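Local coordinates for protein dihydrodipicolinate synthase (Bacillus anthracis, PDB 1XKY) that probably catalyses the condensation of pyruvate with aspartate semialdehyde in lysine biosynthesis, as dihydrodipicolinate synthases do on a TIM-barrel scaffold, at residues A[35-40]-A[270-275]; A[22-27]-A[276-281]. All coordinates share one frame; numbering follows the deposited sequence.

Contact 1 of 2, residues A[35-40]-A[270-275]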
loop_
_atom_site.group_PDB
_atom_site.type_symbol
_atom_site.label_atom_id
_atom_site.label_comp_id
_atom_site.label_asym_id
_atom_site.label_seq_id
_atom_site.Cartn_x
_atom_site.Cartn_y
_atom_site.Cartn_z
ATOM N N THR A 35 2.382 -38.142 9.844
ATOM C CA THR A 35 1.091 -37.473 9.994
ATOM C C THR A 35 0.369 -37.972 11.251
ATOM O O THR A 35 -0.143 -37.173 12.028
ATOM C CB THR A 35 0.200 -37.656 8.746
ATOM O OG1 THR A 35 0.889 -37.169 7.583
ATOM C CG2 THR A 35 -1.111 -36.903 8.895
ATOM N N THR A 36 0.361 -39.285 11.462
ATOM C CA THR A 36 -0.239 -39.864 12.668
ATOM C C THR A 36 0.418 -39.278 13.919
ATOM O O THR A 36 -0.272 -38.807 14.827
ATOM C CB THR A 36 -0.135 -41.401 12.668
ATOM O OG1 THR A 36 -0.774 -41.916 11.495
ATOM C CG2 THR A 36 -0.789 -42.013 13.914
ATOM N N LYS A 37 1.747 -39.259 13.945
ATOM C CA LYS A 37 2.472 -38.686 15.077
ATOM C C LYS A 37 2.087 -37.222 15.300
ATOM O O LYS A 37 1.829 -36.804 16.436
ATOM C CB LYS A 37 3.983 -38.806 14.874
ATOM C CG LYS A 37 4.790 -38.505 16.129
ATOM C CD LYS A 37 6.288 -38.341 15.836
ATOM C CE LYS A 37 7.016 -39.666 15.651
ATOM N NZ LYS A 37 7.024 -40.135 14.233
ATOM N N LEU A 38 2.026 -36.457 14.211
ATOM C CA LEU A 38 1.734 -35.023 14.292
ATOM C C LEU A 38 0.321 -34.748 14.797
ATOM O O LEU A 38 0.125 -33.874 15.634
ATOM C CB LEU A 38 1.928 -34.345 12.925
ATOM C CG LEU A 38 1.543 -32.856 12.860
ATOM C CD1 LEU A 38 2.396 -32.046 13.807
ATOM C CD2 LEU A 38 1.675 -32.327 11.437
ATOM N N VAL A 39 -0.658 -35.479 14.268
ATOM C CA VAL A 39 -2.059 -35.321 14.686
ATOM C C VAL A 39 -2.216 -35.576 16.187
ATOM O O VAL A 39 -2.844 -34.787 16.898
ATOM C CB VAL A 39 -3.003 -36.241 13.887
ATOM C CG1 VAL A 39 -4.390 -36.286 14.517
ATOM C CG2 VAL A 39 -3.106 -35.773 12.431
ATOM N N ASN A 40 -1.617 -36.660 16.669
ATOM C CA ASN A 40 -1.697 -36.986 18.102
ATOM C C ASN A 40 -1.010 -35.948 18.984
ATOM O O ASN A 40 -1.535 -35.564 20.046
ATOM C CB ASN A 40 -1.136 -38.384 18.361
ATOM C CG ASN A 40 -2.096 -39.470 17.922
ATOM O OD1 ASN A 40 -3.277 -39.435 18.265
ATOM N ND2 ASN A 40 -1.601 -40.431 17.156
ATOM N N VAL A 270 12.386 -29.623 17.451
ATOM C CA VAL A 270 11.873 -30.187 18.716
ATOM C C VAL A 270 11.512 -31.670 18.610
ATOM O O VAL A 270 10.667 -32.160 19.363
ATOM C CB VAL A 270 10.654 -29.396 19.282
ATOM C CG1 VAL A 270 11.026 -27.938 19.516
ATOM C CG2 VAL A 270 9.424 -29.499 18.373
ATOM N N GLY A 271 12.145 -32.379 17.677
ATOM C CA GLY A 271 12.041 -33.836 17.606
ATOM C C GLY A 271 10.850 -34.415 16.858
ATOM O O GLY A 271 10.626 -35.630 16.911
ATOM N N LEU A 272 10.083 -33.571 16.168
ATOM C CA LEU A 272 8.969 -34.047 15.354
ATOM C C LEU A 272 9.265 -33.724 13.895
ATOM O O LEU A 272 8.807 -32.720 13.363
ATOM C CB LEU A 272 7.644 -33.423 15.820
ATOM C CG LEU A 272 6.438 -34.375 15.846
ATOM C CD1 LEU A 272 5.174 -33.674 16.309
ATOM C CD2 LEU A 272 6.214 -34.993 14.496
ATOM N N ASP A 273 10.062 -34.572 13.255
ATOM C CA ASP A 273 10.454 -34.336 11.863
ATOM C C ASP A 273 9.260 -34.609 10.949
ATOM O O ASP A 273 8.694 -35.704 10.959
ATOM C CB ASP A 273 11.666 -35.192 11.467
ATOM C CG ASP A 273 12.329 -34.711 10.175
ATOM O OD1 ASP A 273 11.632 -34.604 9.144
ATOM O OD2 ASP A 273 13.551 -34.430 10.184
ATOM N N VAL A 274 8.872 -33.584 10.190
ATOM C CA VAL A 274 7.776 -33.668 9.240
ATOM C C VAL A 274 8.288 -33.416 7.810
ATOM O O VAL A 274 7.511 -33.086 6.910
ATOM C CB VAL A 274 6.635 -32.671 9.601
ATOM C CG1 VAL A 274 5.983 -33.067 10.903
ATOM C CG2 VAL A 274 7.145 -31.245 9.693
ATOM N N GLY A 275 9.600 -33.563 7.623
ATOM C CA GLY A 275 10.222 -33.458 6.305
ATOM C C GLY A 275 10.336 -32.042 5.777
ATOM O O GLY A 275 10.220 -31.066 6.529
HETATM O O HOH W 1 8.627 -37.818 12.960
#
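Leu272 reaches from the loop after helix 261-269 to Leu38 and Lys37 on helix 32-44, the first outer helix of the TIM barrel. The loop begins with a Schellman motif: Gly271, at positive phi (85°), is its C-prime residue, and the N-H groups of Gly271 and Leu272 bond back to Gln268 O and Leu267 O. Next, Leu272 divides its two methyls between two helix residues. Its CD2 lies alongside the aliphatic part of Lys37, 3.6 Å from Lys37 CD, running antiparallel to the lysine chain. Its CD1 meets Leu38 CD1 at 4.1 Å, the two leucines lying roughly perpendicular. Asp273 turns away from the helix, and Asp273 OD1 accepts from Gly275 N at 2.7 Å, nearly in line with its C-O bond, in an Asx turn, while also forming a salt bridge with Lys34, one helical turn before Leu38. Past CD the Lys37 chain bends (chi3 -78°, chi4 90°), turning NZ off the leucine and to a water, which accepts from Lys37 NZ at 3.1 Å and donates to Asp273 O at 2.9 Å. Val274 comes back toward the helix. Leu38, which also packs on Met20 and Val21, thus touches Leu272 with CD1 and Val274 with CD2, the latter 4.4 Å from Val274 CG1.

Contact 2 of 2, residues A[22-27]-A[276-281]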
loop_
_atom_site.group_PDB
_atom_site.type_symbol
_atom_site.label_atom_id
_atom_site.label_comp_id
_atom_site.label_asym_id
_atom_site.label_seq_id
_atom_site.Cartn_x
_atom_site.Cartn_y
_atom_site.Cartn_z
ATOM N N THR A 22 1.634 -30.646 6.188
ATOM C CA THR A 22 1.569 -31.988 5.610
ATOM C C THR A 22 2.972 -32.607 5.624
ATOM O O THR A 22 3.843 -32.190 4.844
ATOM C CB THR A 22 1.017 -31.955 4.173
ATOM O OG1 THR A 22 -0.272 -31.326 4.162
ATOM C CG2 THR A 22 0.883 -33.372 3.617
ATOM N N PRO A 23 3.217 -33.566 6.539
ATOM C CA PRO A 23 4.524 -34.225 6.560
ATOM C C PRO A 23 4.869 -34.948 5.255
ATOM O O PRO A 23 4.025 -35.658 4.696
ATOM C CB PRO A 23 4.399 -35.232 7.718
ATOM C CG PRO A 23 3.318 -34.693 8.577
ATOM C CD PRO A 23 2.352 -34.038 7.640
ATOM N N PHE A 24 6.100 -34.750 4.786
ATOM C CA PHE A 24 6.620 -35.458 3.616
ATOM C C PHE A 24 7.811 -36.329 3.996
ATOM O O PHE A 24 8.594 -36.001 4.905
ATOM C CB PHE A 24 7.052 -34.490 2.501
ATOM C CG PHE A 24 5.938 -33.627 1.951
ATOM C CD1 PHE A 24 6.131 -32.260 1.766
ATOM C CD2 PHE A 24 4.705 -34.171 1.610
ATOM C CE1 PHE A 24 5.112 -31.449 1.255
ATOM C CE2 PHE A 24 3.682 -33.363 1.089
ATOM C CZ PHE A 24 3.891 -32.009 0.915
ATOM N N ASP A 25 7.948 -37.440 3.279
ATOM C CA ASP A 25 9.087 -38.316 3.442
ATOM C C ASP A 25 10.267 -37.768 2.631
ATOM O O ASP A 25 10.183 -36.672 2.040
ATOM C CB ASP A 25 8.722 -39.768 3.071
ATOM C CG ASP A 25 8.435 -39.968 1.597
ATOM O OD1 ASP A 25 8.826 -39.129 0.750
ATOM O OD2 ASP A 25 7.819 -41.004 1.287
ATOM N N ILE A 26 11.360 -38.524 2.610
ATOM C CA ILE A 26 12.591 -38.071 1.975
ATOM C C ILE A 26 12.423 -37.898 0.460
ATOM O O ILE A 26 13.129 -37.114 -0.151
ATOM C CB ILE A 26 13.785 -39.012 2.317
ATOM C CG1 ILE A 26 15.132 -38.343 2.004
ATOM C CG2 ILE A 26 13.657 -40.345 1.580
ATOM C CD1 ILE A 26 15.347 -36.999 2.668
ATOM N N ASN A 27 11.464 -38.601 -0.130
ATOM C CA ASN A 27 11.152 -38.449 -1.549
ATOM C C ASN A 27 10.094 -37.386 -1.831
ATOM O O ASN A 27 9.641 -37.248 -2.963
ATOM C CB ASN A 27 10.697 -39.790 -2.119
ATOM C CG ASN A 27 11.753 -40.864 -1.979
ATOM O OD1 ASN A 27 11.453 -41.997 -1.606
ATOM N ND2 ASN A 27 12.999 -40.511 -2.263
ATOM N N SER A 276 10.539 -31.946 4.468
ATOM C CA SER A 276 10.766 -30.681 3.800
ATOM C C SER A 276 9.512 -30.195 3.061
ATOM O O SER A 276 8.397 -30.564 3.427
ATOM C CB SER A 276 11.943 -30.824 2.847
ATOM O OG SER A 276 12.463 -29.556 2.535
ATOM N N VAL A 277 9.718 -29.372 2.032
ATOM C CA VAL A 277 8.646 -28.726 1.284
ATOM C C VAL A 277 8.801 -28.986 -0.202
ATOM O O VAL A 277 9.868 -29.400 -0.664
ATOM C CB VAL A 277 8.606 -27.189 1.520
ATOM C CG1 VAL A 277 8.080 -26.872 2.916
ATOM C CG2 VAL A 277 9.989 -26.545 1.264
ATOM N N ARG A 278 7.725 -28.748 -0.948
ATOM C CA ARG A 278 7.744 -28.954 -2.398
ATOM C C ARG A 278 7.904 -27.635 -3.123
ATOM O O ARG A 278 7.325 -26.632 -2.721
ATOM C CB ARG A 278 6.460 -29.630 -2.860
ATOM C CG ARG A 278 6.286 -31.021 -2.313
ATOM C CD ARG A 278 5.074 -31.676 -2.895
ATOM N NE ARG A 278 4.841 -33.006 -2.347
ATOM C CZ ARG A 278 3.778 -33.751 -2.637
ATOM N NH1 ARG A 278 2.845 -33.292 -3.459
ATOM N NH2 ARG A 278 3.637 -34.960 -2.103
ATOM N N LEU A 279 8.686 -27.657 -4.198
ATOM C CA LEU A 279 8.861 -26.502 -5.073
ATOM C C LEU A 279 7.501 -25.945 -5.530
ATOM O O LEU A 279 6.596 -26.718 -5.844
ATOM C CB LEU A 279 9.731 -26.880 -6.281
ATOM C CG LEU A 279 11.248 -26.969 -6.060
ATOM C CD1 LEU A 279 11.929 -27.708 -7.207
ATOM C CD2 LEU A 279 11.850 -25.578 -5.901
ATOM N N PRO A 280 7.362 -24.605 -5.595
ATOM C CA PRO A 280 8.404 -23.560 -5.528
ATOM C C PRO A 280 8.937 -23.160 -4.139
ATOM O O PRO A 280 9.738 -22.218 -4.047
ATOM C CB PRO A 280 7.726 -22.352 -6.189
ATOM C CG PRO A 280 6.281 -22.512 -5.882
ATOM C CD PRO A 280 6.017 -24.024 -5.764
ATOM N N LEU A 281 8.518 -23.857 -3.081
ATOM C CA LEU A 281 9.071 -23.614 -1.747
ATOM C C LEU A 281 10.385 -24.378 -1.606
ATOM O O LEU A 281 10.576 -25.413 -2.244
ATOM C CB LEU A 281 8.082 -24.028 -0.647
ATOM C CG LEU A 281 6.675 -23.415 -0.720
ATOM C CD1 LEU A 281 5.813 -23.909 0.409
ATOM C CD2 LEU A 281 6.732 -21.904 -0.721
HETATM O O HOH W 2 10.534 -34.060 2.463
#
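The backbones of 22-27 and 276-281, both irregular, come nearest at Phe24 and Ser276, whose CA atoms lie 6.3 Å apart; a water spans them, donating to Asp25 O (2.7 Å) and accepting from Ser276 N (2.9 Å). Phe24 carries the contact. Ser276 O sits at the edge of its ring, near the ring plane and 3.3 Å from Phe24 CD1. Over one face lies the guanidinium of Arg278, an off-centre cation-pi stack with the planes 18° apart and Arg278 CZ 4.3 Å from the ring centroid. Of the arginine's atoms, NE comes nearest, 3.5 Å from Phe24 CZ. Lys264 NZ bonds to both Ser276 O and Thr22 O, the latter lying over the centre of the opposite face. The stack joins the loop that follows strand 16-19 of the TIM barrel to the loop between helices 261-269 and 286-297. The Arg278 chain is extended (chi2 -175°, chi3 -178°), which carries the guanidinium over the CZ-CE2 rim of the ring to its polar partners: NH1 donates to Thr61 O, NH2 to Gly28 O and, in a salt bridge, Glu66. Beyond, Leu279 and cis-linked Pro280 pack on Thr93 and Asn91 of a neighbouring subunit.

Contacts 1 and 2 lie about 14 Å apart, centre to centre, on the same side of the chain's centre. Segment 22-27 follows strand 16-19 and precedes helix 32-44, which carries 35-40; 270-275 then runs directly into 276-281. Contact 1 is therefore nested inside the loop closed by contact 2, and the barrel strands from 49-52 to 212-215 fall in between. The two touch through a probable hydrogen bond from Phe24 N to Val274 O (3.0 Å), beside which Pro23 packs on Thr35 and Leu38. Together they lay one continuous stretch, 270-281, from the C-terminal helical region against the first strand-to-helix unit of the barrel, reaching the subunit interface at its far end.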